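Local coordinates for protein alginate lyase (Bacteroides ovatus, PDB 3NNB) that probably depolymerises alginate by beta-elimination, as expected of a largely helical member of the alginate lyase family, at residues 19-24 with 28-33; 214-219 with 224-229; 323-328 with 334-339. All coordinates share one frame; numbering follows the deposited sequence.

Contact 1 of 3, residues 19-24 with 28-33; sequences EKADSP and PAVKTL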
loop_
_atom_site.group_PDB
_atom_site.type_symbol
_atom_site.label_atom_id
_atom_site.label_comp_id
_atom_site.label_asym_id
_atom_site.label_seq_id
_atom_site.Cartn_x
_atom_site.Cartn_y
_atom_site.Cartn_z
ATOM N N GLU A 19 -8.846 -6.673 22.397
ATOM C CA GLU A 19 -9.407 -6.975 23.746
ATOM C C GLU A 19 -10.831 -6.406 23.842
ATOM O O GLU A 19 -11.718 -7.003 24.465
ATOM C CB GLU A 19 -8.572 -6.368 24.884
ATOM C CG GLU A 19 -7.215 -6.950 25.102
ATOM C CD GLU A 19 -6.453 -6.268 26.296
ATOM O OE1 GLU A 19 -6.437 -5.013 26.435
ATOM O OE2 GLU A 19 -5.853 -7.005 27.099
ATOM N N LYS A 20 -11.013 -5.210 23.269
ATOM C CA LYS A 20 -12.254 -4.451 23.352
ATOM C C LYS A 20 -13.148 -4.653 22.117
ATOM O O LYS A 20 -14.025 -3.871 21.880
ATOM C CB LYS A 20 -11.910 -2.958 23.530
ATOM C CG LYS A 20 -11.178 -2.671 24.850
ATOM C CD LYS A 20 -10.591 -1.281 24.892
ATOM C CE LYS A 20 -11.651 -0.219 25.038
ATOM N NZ LYS A 20 -11.092 1.212 25.158
ATOM N N ALA A 21 -12.971 -5.758 21.380
ATOM C CA ALA A 21 -13.701 -6.022 20.111
ATOM C C ALA A 21 -15.215 -5.964 20.281
ATOM O O ALA A 21 -15.926 -5.479 19.416
ATOM C CB ALA A 21 -13.310 -7.389 19.608
ATOM N N ASP A 22 -15.704 -6.440 21.420
ATOM C CA ASP A 22 -17.132 -6.453 21.678
ATOM C C ASP A 22 -17.683 -5.181 22.352
ATOM O O ASP A 22 -18.868 -5.127 22.660
ATOM C CB ASP A 22 -17.501 -7.645 22.570
ATOM C CG ASP A 22 -17.290 -8.983 21.903
ATOM O OD1 ASP A 22 -17.360 -9.070 20.677
ATOM O OD2 ASP A 22 -17.063 -9.975 22.607
ATOM N N SER A 23 -16.837 -4.191 22.607
ATOM C CA SER A 23 -17.267 -2.909 23.184
ATOM C C SER A 23 -18.084 -2.113 22.175
ATOM O O SER A 23 -18.047 -2.386 20.965
ATOM C CB SER A 23 -16.072 -2.092 23.618
ATOM O OG SER A 23 -15.401 -1.544 22.497
ATOM N N PRO A 24 -18.870 -1.130 22.658
ATOM C CA PRO A 24 -19.714 -0.392 21.718
ATOM C C PRO A 24 -18.918 0.394 20.704
ATOM O O PRO A 24 -19.387 0.607 19.585
ATOM C CB PRO A 24 -20.509 0.555 22.640
ATOM C CG PRO A 24 -20.583 -0.157 23.909
ATOM C CD PRO A 24 -19.290 -0.902 24.062
ATOM N N PRO A 28 -19.479 -2.649 15.966
ATOM C CA PRO A 28 -19.994 -2.472 14.592
ATOM C C PRO A 28 -18.945 -2.756 13.498
ATOM O O PRO A 28 -19.237 -3.427 12.491
ATOM C CB PRO A 28 -20.451 -1.013 14.575
ATOM C CG PRO A 28 -20.758 -0.702 16.013
ATOM C CD PRO A 28 -19.769 -1.478 16.815
ATOM N N ALA A 29 -17.745 -2.263 13.718
ATOM C CA ALA A 29 -16.645 -2.476 12.770
ATOM C C ALA A 29 -16.187 -3.927 12.760
ATOM O O ALA A 29 -15.849 -4.464 11.700
ATOM C CB ALA A 29 -15.488 -1.504 13.036
ATOM N N VAL A 30 -16.145 -4.576 13.912
ATOM C CA VAL A 30 -15.756 -6.009 13.938
ATOM C C VAL A 30 -16.802 -6.827 13.184
ATOM O O VAL A 30 -16.463 -7.696 12.403
ATOM C CB VAL A 30 -15.544 -6.513 15.382
ATOM C CG1 VAL A 30 -15.331 -7.982 15.397
ATOM C CG2 VAL A 30 -14.342 -5.747 16.031
ATOM N N LYS A 31 -18.076 -6.502 13.373
ATOM C CA LYS A 31 -19.130 -7.225 12.692
ATOM C C LYS A 31 -19.000 -7.102 11.170
ATOM O O LYS A 31 -19.100 -8.095 10.446
ATOM C CB LYS A 31 -20.500 -6.715 13.169
ATOM C CG LYS A 31 -21.683 -7.376 12.488
ATOM C CD LYS A 31 -23.019 -6.765 13.011
ATOM C CE LYS A 31 -24.236 -7.280 12.262
ATOM N NZ LYS A 31 -24.977 -8.302 13.054
ATOM N N THR A 32 -18.759 -5.887 10.694
ATOM C CA THR A 32 -18.547 -5.646 9.255
ATOM C C THR A 32 -17.292 -6.377 8.738
ATOM O O THR A 32 -17.305 -6.953 7.644
ATOM C CB THR A 32 -18.513 -4.137 8.963
ATOM O OG1 THR A 32 -19.822 -3.646 9.196
ATOM C CG2 THR A 32 -18.140 -3.864 7.502
ATOM N N LEU A 33 -16.249 -6.393 9.545
ATOM C CA LEU A 33 -15.019 -7.133 9.193
ATOM C C LEU A 33 -15.311 -8.618 9.027
ATOM O O LEU A 33 -14.890 -9.245 8.030
ATOM C CB LEU A 33 -13.927 -6.917 10.233
ATOM C CG LEU A 33 -12.673 -7.765 10.128
ATOM C CD1 LEU A 33 -11.881 -7.371 8.793
ATOM C CD2 LEU A 33 -11.807 -7.656 11.387
#
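Just ahead of the point where Ala21 meets Val30, the carbonyl oxygen Lys20 O takes two hydrogen bonds from a single residue. Ser23 N reaches it at 2.9 Å, closing a type I beta turn over Lys20-Ser23, and Ser23 OG adds a bond of 2.8 Å to the same Lys20 O. The hydroxyl approaches in the carbonyl plane, with a C=O...OG angle of 150°, so the serine is tied to the turn by backbone and side chain together. This turn lies in the connection between two consecutive helices near the N-terminus, 11-19 and 27-41, and it lays Ala21 against the start of the second helix. Across the contact everything is van der Waals. Ala21 CB meets Val30 CG2 at 4.1 Å, and Val30 CG2 also lies 3.7 Å from Ala21 O. Val30 has CG1 anti to its backbone N (chi1 173°), which leaves CG2 on the N side as the branch that touches the turn. Leu377 of helix 375-378 also packs on Val30, and Lys20 NZ forms a salt bridge with Glu382, so the C-terminal end of the chain closes over this corner. Four residues past Pro24, the helix has a proline with no N-H to give, and Pro24 O instead rests against the Pro28 ring, 3.5 Å from CD and 4.0 Å from CG.

Contact 2 of 3, residues 214-219 with 224-229; sequences EEQRAK and LAYDVQ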
loop_
_atom_site.group_PDB
_atom_site.type_symbol
_atom_site.label_atom_id
_atom_site.label_comp_id
_atom_site.label_asym_id
_atom_site.label_seq_id
_atom_site.Cartn_x
_atom_site.Cartn_y
_atom_site.Cartn_z
ATOM N N GLU A 214 14.902 1.461 -11.722
ATOM C CA GLU A 214 14.142 2.593 -12.264
ATOM C C GLU A 214 13.216 3.163 -11.176
ATOM O O GLU A 214 13.078 4.392 -11.027
ATOM C CB GLU A 214 13.311 2.207 -13.524
ATOM C CG GLU A 214 14.054 1.459 -14.675
ATOM C CD GLU A 214 13.101 0.944 -15.776
ATOM O OE1 GLU A 214 11.960 1.443 -15.782
ATOM O OE2 GLU A 214 13.469 0.050 -16.613
ATOM N N GLU A 215 12.560 2.284 -10.421
ATOM C CA GLU A 215 11.669 2.727 -9.340
ATOM C C GLU A 215 12.450 3.359 -8.197
ATOM O O GLU A 215 12.050 4.362 -7.607
ATOM C CB GLU A 215 10.831 1.554 -8.812
ATOM C CG GLU A 215 9.680 2.009 -7.886
ATOM C CD GLU A 215 8.447 2.548 -8.623
ATOM O OE1 GLU A 215 8.617 3.183 -9.700
ATOM O OE2 GLU A 215 7.321 2.369 -8.069
ATOM N N GLN A 216 13.583 2.742 -7.861
ATOM C CA GLN A 216 14.414 3.240 -6.774
ATOM C C GLN A 216 14.845 4.689 -7.046
ATOM O O GLN A 216 14.900 5.488 -6.126
ATOM C CB GLN A 216 15.632 2.340 -6.549
ATOM C CG GLN A 216 16.432 2.678 -5.277
ATOM C CD GLN A 216 17.429 3.832 -5.437
ATOM O OE1 GLN A 216 17.961 4.075 -6.527
ATOM N NE2 GLN A 216 17.658 4.583 -4.330
ATOM N N ARG A 217 15.141 5.010 -8.314
ATOM C CA ARG A 217 15.623 6.327 -8.744
ATOM C C ARG A 217 14.532 7.347 -8.917
ATOM O O ARG A 217 14.826 8.517 -9.186
ATOM C CB ARG A 217 16.308 6.230 -10.121
ATOM C CG ARG A 217 17.582 5.416 -10.180
ATOM C CD ARG A 217 18.295 5.679 -11.529
ATOM N NE ARG A 217 17.530 5.259 -12.717
ATOM C CZ ARG A 217 17.608 4.042 -13.276
ATOM N NH1 ARG A 217 18.401 3.114 -12.748
ATOM N NH2 ARG A 217 16.888 3.744 -14.360
ATOM N N ALA A 218 13.267 6.898 -8.876
ATOM C CA ALA A 218 12.143 7.791 -9.115
ATOM C C ALA A 218 12.114 8.943 -8.113
ATOM O O ALA A 218 12.410 8.779 -6.941
ATOM C CB ALA A 218 10.789 7.010 -9.117
ATOM N N LYS A 219 11.789 10.138 -8.607
ATOM C CA LYS A 219 11.840 11.351 -7.829
ATOM C C LYS A 219 10.557 11.697 -7.080
ATOM O O LYS A 219 10.539 12.627 -6.268
ATOM C CB LYS A 219 12.186 12.512 -8.757
ATOM C CG LYS A 219 13.555 12.346 -9.410
ATOM C CD LYS A 219 13.991 13.616 -10.123
ATOM C CE LYS A 219 15.325 13.395 -10.840
ATOM N NZ LYS A 219 16.370 12.894 -9.894
ATOM N N LEU A 224 9.622 7.135 -3.137
ATOM C CA LEU A 224 9.350 7.097 -1.707
ATOM C C LEU A 224 8.721 5.763 -1.297
ATOM O O LEU A 224 9.152 5.106 -0.327
ATOM C CB LEU A 224 8.493 8.308 -1.328
ATOM C CG LEU A 224 8.287 8.594 0.168
ATOM C CD1 LEU A 224 8.083 10.091 0.423
ATOM C CD2 LEU A 224 7.112 7.788 0.736
ATOM N N ALA A 225 7.753 5.312 -2.104
ATOM C CA ALA A 225 7.104 4.040 -1.873
ATOM C C ALA A 225 8.064 2.854 -2.025
ATOM O O ALA A 225 7.945 1.861 -1.295
ATOM C CB ALA A 225 5.834 3.883 -2.775
ATOM N N TYR A 226 9.016 2.942 -2.935
ATOM C CA TYR A 226 10.015 1.859 -3.104
ATOM C C TYR A 226 10.717 1.617 -1.796
ATOM O O TYR A 226 10.876 0.486 -1.374
ATOM C CB TYR A 226 11.002 2.215 -4.195
ATOM C CG TYR A 226 12.139 1.214 -4.332
ATOM C CD1 TYR A 226 13.256 1.311 -3.525
ATOM C CD2 TYR A 226 12.066 0.156 -5.249
ATOM C CE1 TYR A 226 14.317 0.421 -3.634
ATOM C CE2 TYR A 226 13.135 -0.763 -5.377
ATOM C CZ TYR A 226 14.250 -0.622 -4.575
ATOM O OH TYR A 226 15.364 -1.481 -4.626
ATOM N N ASP A 227 11.139 2.699 -1.154
ATOM C CA ASP A 227 11.886 2.559 0.109
ATOM C C ASP A 227 11.029 1.909 1.195
ATOM O O ASP A 227 11.503 1.088 1.967
ATOM C CB ASP A 227 12.399 3.899 0.608
ATOM C CG ASP A 227 13.613 4.391 -0.144
ATOM O OD1 ASP A 227 14.074 3.746 -1.105
ATOM O OD2 ASP A 227 14.128 5.473 0.236
ATOM N N VAL A 228 9.763 2.332 1.307
ATOM C CA VAL A 228 8.863 1.711 2.289
ATOM C C VAL A 228 8.730 0.203 2.072
ATOM O O VAL A 228 8.815 -0.587 3.016
ATOM C CB VAL A 228 7.445 2.377 2.330
ATOM C CG1 VAL A 228 6.603 1.781 3.444
ATOM C CG2 VAL A 228 7.578 3.887 2.529
ATOM N N GLN A 229 8.536 -0.183 0.819
ATOM C CA GLN A 229 8.347 -1.591 0.506
ATOM C C GLN A 229 9.649 -2.336 0.784
ATOM O O GLN A 229 9.634 -3.377 1.416
ATOM C CB GLN A 229 7.995 -1.750 -0.985
ATOM C CG GLN A 229 6.667 -1.160 -1.410
ATOM C CD GLN A 229 6.218 -1.721 -2.757
ATOM O OE1 GLN A 229 5.863 -2.905 -2.849
ATOM N NE2 GLN A 229 6.193 -0.865 -3.804
HETATM O O HOH W 1 7.154 1.657 -5.356
HETATM O O HOH W 2 16.674 3.424 -1.695
#
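Tyr226 is the hub here, with Gln216, modelled in two conformers of which one is described, over its ring and Glu215 beside its CB. Helices 210-216 and 221-236 are consecutive, consistent with the alpha/alpha toroid of the 6_Hairpin clan, and come together with no direct hydrogen bond between the two segments. Gln216 CB sits 3.8 Å from the ring centroid, 15° off the normal, a CH-pi contact over one face of the tyrosine. Gln216 CG is shifted toward the rim and comes to 3.5 Å from CE1 of Tyr226. A sharp bend at chi2 (-82°) then turns the amide off the ring, its plane steeply inclined to the aromatic one. In this conformer NE2 gives a hydrogen bond to a water that donates to Asp227 OD1, a link that is less certain for that reason. Glu215 runs past Tyr226 in the opposite sense: its CG lies 3.9 Å from Tyr226 CB, while the carboxylate continues away from the ring. There OE2 bonds to ND1 of His222 and accepts from a water at 2.8 Å, which reaches Gln229 NE2 through a weak bond. The tyrosine hydroxyl bonds to Met206 O, from helix 189-208, so the ring is held at its hydroxyl end as well as covered on one face. Arg254 of helix 240-258 ties both segments together, bonding to Gln216 O and forming a salt bridge with Asp227, while Leu224 packs on Phe250 of that helix and on His284 and Met285 of helix 274-293.

Contact 3 of 3, residues 323-328 with 334-339; sequences KPQSEW and KEWDKK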
loop_
_atom_site.group_PDB
_atom_site.type_symbol
_atom_site.label_atom_id
_atom_site.label_comp_id
_atom_site.label_asym_id
_atom_site.label_seq_id
_atom_site.Cartn_x
_atom_site.Cartn_y
_atom_site.Cartn_z
ATOM N N LYS A 323 -12.791 22.562 3.068
ATOM C CA LYS A 323 -12.975 23.720 2.191
ATOM C C LYS A 323 -13.394 23.222 0.828
ATOM O O LYS A 323 -12.980 22.146 0.429
ATOM C CB LYS A 323 -11.642 24.443 2.073
ATOM C CG LYS A 323 -11.685 25.900 1.844
ATOM C CD LYS A 323 -10.302 26.524 1.937
ATOM C CE LYS A 323 -10.016 27.128 3.310
ATOM N NZ LYS A 323 -8.861 28.022 3.264
ATOM N N PRO A 324 -14.237 23.979 0.097
ATOM C CA PRO A 324 -14.682 23.469 -1.189
ATOM C C PRO A 324 -13.582 23.370 -2.229
ATOM O O PRO A 324 -12.543 24.062 -2.133
ATOM C CB PRO A 324 -15.722 24.503 -1.663
ATOM C CG PRO A 324 -15.863 25.450 -0.590
ATOM C CD PRO A 324 -14.891 25.245 0.481
ATOM N N GLN A 325 -13.837 22.570 -3.260
ATOM C CA GLN A 325 -12.842 22.368 -4.329
ATOM C C GLN A 325 -12.455 23.665 -5.033
ATOM O O GLN A 325 -11.356 23.802 -5.532
ATOM C CB GLN A 325 -13.286 21.290 -5.345
ATOM C CG GLN A 325 -12.248 21.100 -6.411
ATOM C CD GLN A 325 -12.347 19.816 -7.224
ATOM O OE1 GLN A 325 -13.277 19.048 -7.062
ATOM N NE2 GLN A 325 -11.382 19.626 -8.145
ATOM N N SER A 326 -13.390 24.616 -5.089
ATOM C CA SER A 326 -13.093 25.923 -5.662
ATOM C C SER A 326 -11.858 26.575 -5.102
ATOM O O SER A 326 -11.193 27.353 -5.816
ATOM C CB SER A 326 -14.283 26.880 -5.466
ATOM O OG SER A 326 -14.588 27.124 -4.116
ATOM N N GLU A 327 -11.512 26.222 -3.859
ATOM C CA GLU A 327 -10.425 26.921 -3.162
ATOM C C GLU A 327 -9.080 26.198 -3.320
ATOM O O GLU A 327 -8.046 26.730 -2.940
ATOM C CB GLU A 327 -10.784 27.086 -1.697
ATOM C CG GLU A 327 -12.121 27.837 -1.470
ATOM C CD GLU A 327 -12.217 29.082 -2.290
ATOM O OE1 GLU A 327 -11.465 30.065 -2.012
ATOM O OE2 GLU A 327 -13.003 29.088 -3.269
ATOM N N TRP A 328 -9.128 24.961 -3.821
ATOM C CA TRP A 328 -7.938 24.144 -4.079
ATOM C C TRP A 328 -7.349 24.524 -5.443
ATOM O O TRP A 328 -7.945 24.263 -6.486
ATOM C CB TRP A 328 -8.367 22.658 -4.080
ATOM C CG TRP A 328 -7.364 21.670 -4.516
ATOM C CD1 TRP A 328 -7.454 20.883 -5.620
ATOM C CD2 TRP A 328 -6.202 21.238 -3.804
ATOM N NE1 TRP A 328 -6.379 20.025 -5.688
ATOM C CE2 TRP A 328 -5.590 20.220 -4.579
ATOM C CE3 TRP A 328 -5.598 21.622 -2.610
ATOM C CZ2 TRP A 328 -4.401 19.601 -4.197
ATOM C CZ3 TRP A 328 -4.410 21.002 -2.242
ATOM C CH2 TRP A 328 -3.835 19.992 -3.031
ATOM N N LYS A 334 -11.355 13.862 -10.069
ATOM C CA LYS A 334 -12.328 12.914 -9.563
ATOM C C LYS A 334 -12.144 12.752 -8.067
ATOM O O LYS A 334 -11.197 13.294 -7.508
ATOM C CB LYS A 334 -12.140 11.576 -10.253
ATOM C CG LYS A 334 -10.738 10.993 -10.069
ATOM C CD LYS A 334 -10.532 9.649 -10.822
ATOM C CE LYS A 334 -9.175 9.016 -10.549
ATOM N NZ LYS A 334 -8.994 7.666 -11.143
ATOM N N GLU A 335 -13.039 11.985 -7.436
ATOM C CA GLU A 335 -12.845 11.539 -6.051
ATOM C C GLU A 335 -12.617 12.651 -5.015
ATOM O O GLU A 335 -11.956 12.404 -4.012
ATOM C CB GLU A 335 -11.672 10.556 -6.020
ATOM C CG GLU A 335 -11.925 9.282 -6.779
ATOM C CD GLU A 335 -10.729 8.319 -6.854
ATOM O OE1 GLU A 335 -9.547 8.702 -6.717
ATOM O OE2 GLU A 335 -10.987 7.122 -7.040
ATOM N N TRP A 336 -13.165 13.848 -5.234
ATOM C CA TRP A 336 -13.005 14.932 -4.252
ATOM C C TRP A 336 -13.457 14.534 -2.858
ATOM O O TRP A 336 -12.710 14.631 -1.916
ATOM C CB TRP A 336 -13.730 16.207 -4.716
ATOM C CG TRP A 336 -13.532 17.305 -3.742
ATOM C CD1 TRP A 336 -14.420 17.697 -2.775
ATOM C CD2 TRP A 336 -12.369 18.118 -3.577
ATOM N NE1 TRP A 336 -13.869 18.700 -2.006
ATOM C CE2 TRP A 336 -12.620 18.991 -2.504
ATOM C CE3 TRP A 336 -11.159 18.227 -4.260
ATOM C CZ2 TRP A 336 -11.693 19.941 -2.085
ATOM C CZ3 TRP A 336 -10.227 19.152 -3.819
ATOM C CH2 TRP A 336 -10.516 20.007 -2.736
ATOM N N ASP A 337 -14.717 14.105 -2.712
ATOM C CA ASP A 337 -15.215 13.751 -1.382
ATOM C C ASP A 337 -14.464 12.588 -0.768
ATOM O O ASP A 337 -14.131 12.586 0.441
ATOM C CB ASP A 337 -16.714 13.418 -1.462
ATOM C CG ASP A 337 -17.573 14.605 -1.761
ATOM O OD1 ASP A 337 -17.131 15.749 -1.644
ATOM O OD2 ASP A 337 -18.740 14.369 -2.083
ATOM N N LYS A 338 -14.170 11.568 -1.565
ATOM C CA LYS A 338 -13.366 10.434 -1.088
ATOM C C LYS A 338 -12.011 10.875 -0.515
ATOM O O LYS A 338 -11.604 10.378 0.537
ATOM C CB LYS A 338 -13.179 9.423 -2.218
ATOM C CG LYS A 338 -12.372 8.228 -1.916
ATOM C CD LYS A 338 -12.150 7.401 -3.225
ATOM C CE LYS A 338 -11.177 6.265 -2.997
ATOM N NZ LYS A 338 -10.637 5.717 -4.278
ATOM N N LYS A 339 -11.303 11.756 -1.232
ATOM C CA LYS A 339 -9.986 12.268 -0.765
ATOM C C LYS A 339 -10.076 13.220 0.405
ATOM O O LYS A 339 -9.220 13.143 1.288
ATOM C CB LYS A 339 -9.189 12.865 -1.917
ATOM C CG LYS A 339 -8.856 11.831 -3.003
ATOM C CD LYS A 339 -8.182 10.572 -2.467
ATOM C CE LYS A 339 -8.016 9.553 -3.579
ATOM N NZ LYS A 339 -7.452 8.253 -3.032
HETATM O O HOH W 3 -14.720 19.946 0.547
#
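Gln325 and Trp336 mark the closest approach of the two backbones, with Gln325 CA and Trp336 CA 7.4 Å apart. Gln325 opens a short 3-10 turn (325-327), whereas Trp336 stands in the first turn of helix 336-351, right after the N-cap residue Glu335. With CG anti to the backbone N (chi1 -178°), the Trp336 indole reaches across to the loop and takes Gln325 on one face: Gln325 CB is 3.6 Å from the centroid of the six-membered ring, a CH-pi contact over its centre. The extended glutamine then lays its amide almost flat along the indole, the planes 14° apart, with Gln325 CD 3.6 Å from Trp336 CE3; its NE2 bonds to Gln332 O, which holds that amide in place. Trp328 CB touches Trp336 CH2 at 3.7 Å, and the two indoles lie obliquely, their planes 56° apart. Leu275 of helix 274-293 packs on both tryptophans, and Tyr320 and Tyr330 meet Trp328 edge-to-face. At the edge of the Trp336 indole, a water accepts from NE1 (3.0 Å) and donates to Lys323 O (2.8 Å). Replacing Trp336 by an alanine would probably strip Gln325 of the ring face under its CB and amide, take one neighbour from Trp328, and leave the water without its N-H donor. The loop thus holds to the helix start through indole packing and one water-mediated polar link, without a direct hydrogen bond.

Along the chain the three contacts follow one another, each closing before the next opens, and none touches another. Contacts 1 and 2 lie on opposite sides of the chain's centre, their own centres about 36 Å apart. Contact 3 is about 31 Å from contact 1 and 28 Å from contact 2, centre to centre; the nearest atoms of contacts 2 and 3 are still about 14 Å apart. Helix 274-293 bridges those two, packing on Leu224 in one and on Trp328 and Trp336 in the other. The sodium ion, at Glu182, Ser184 and Phe187, takes no ligand from any of the three contacts.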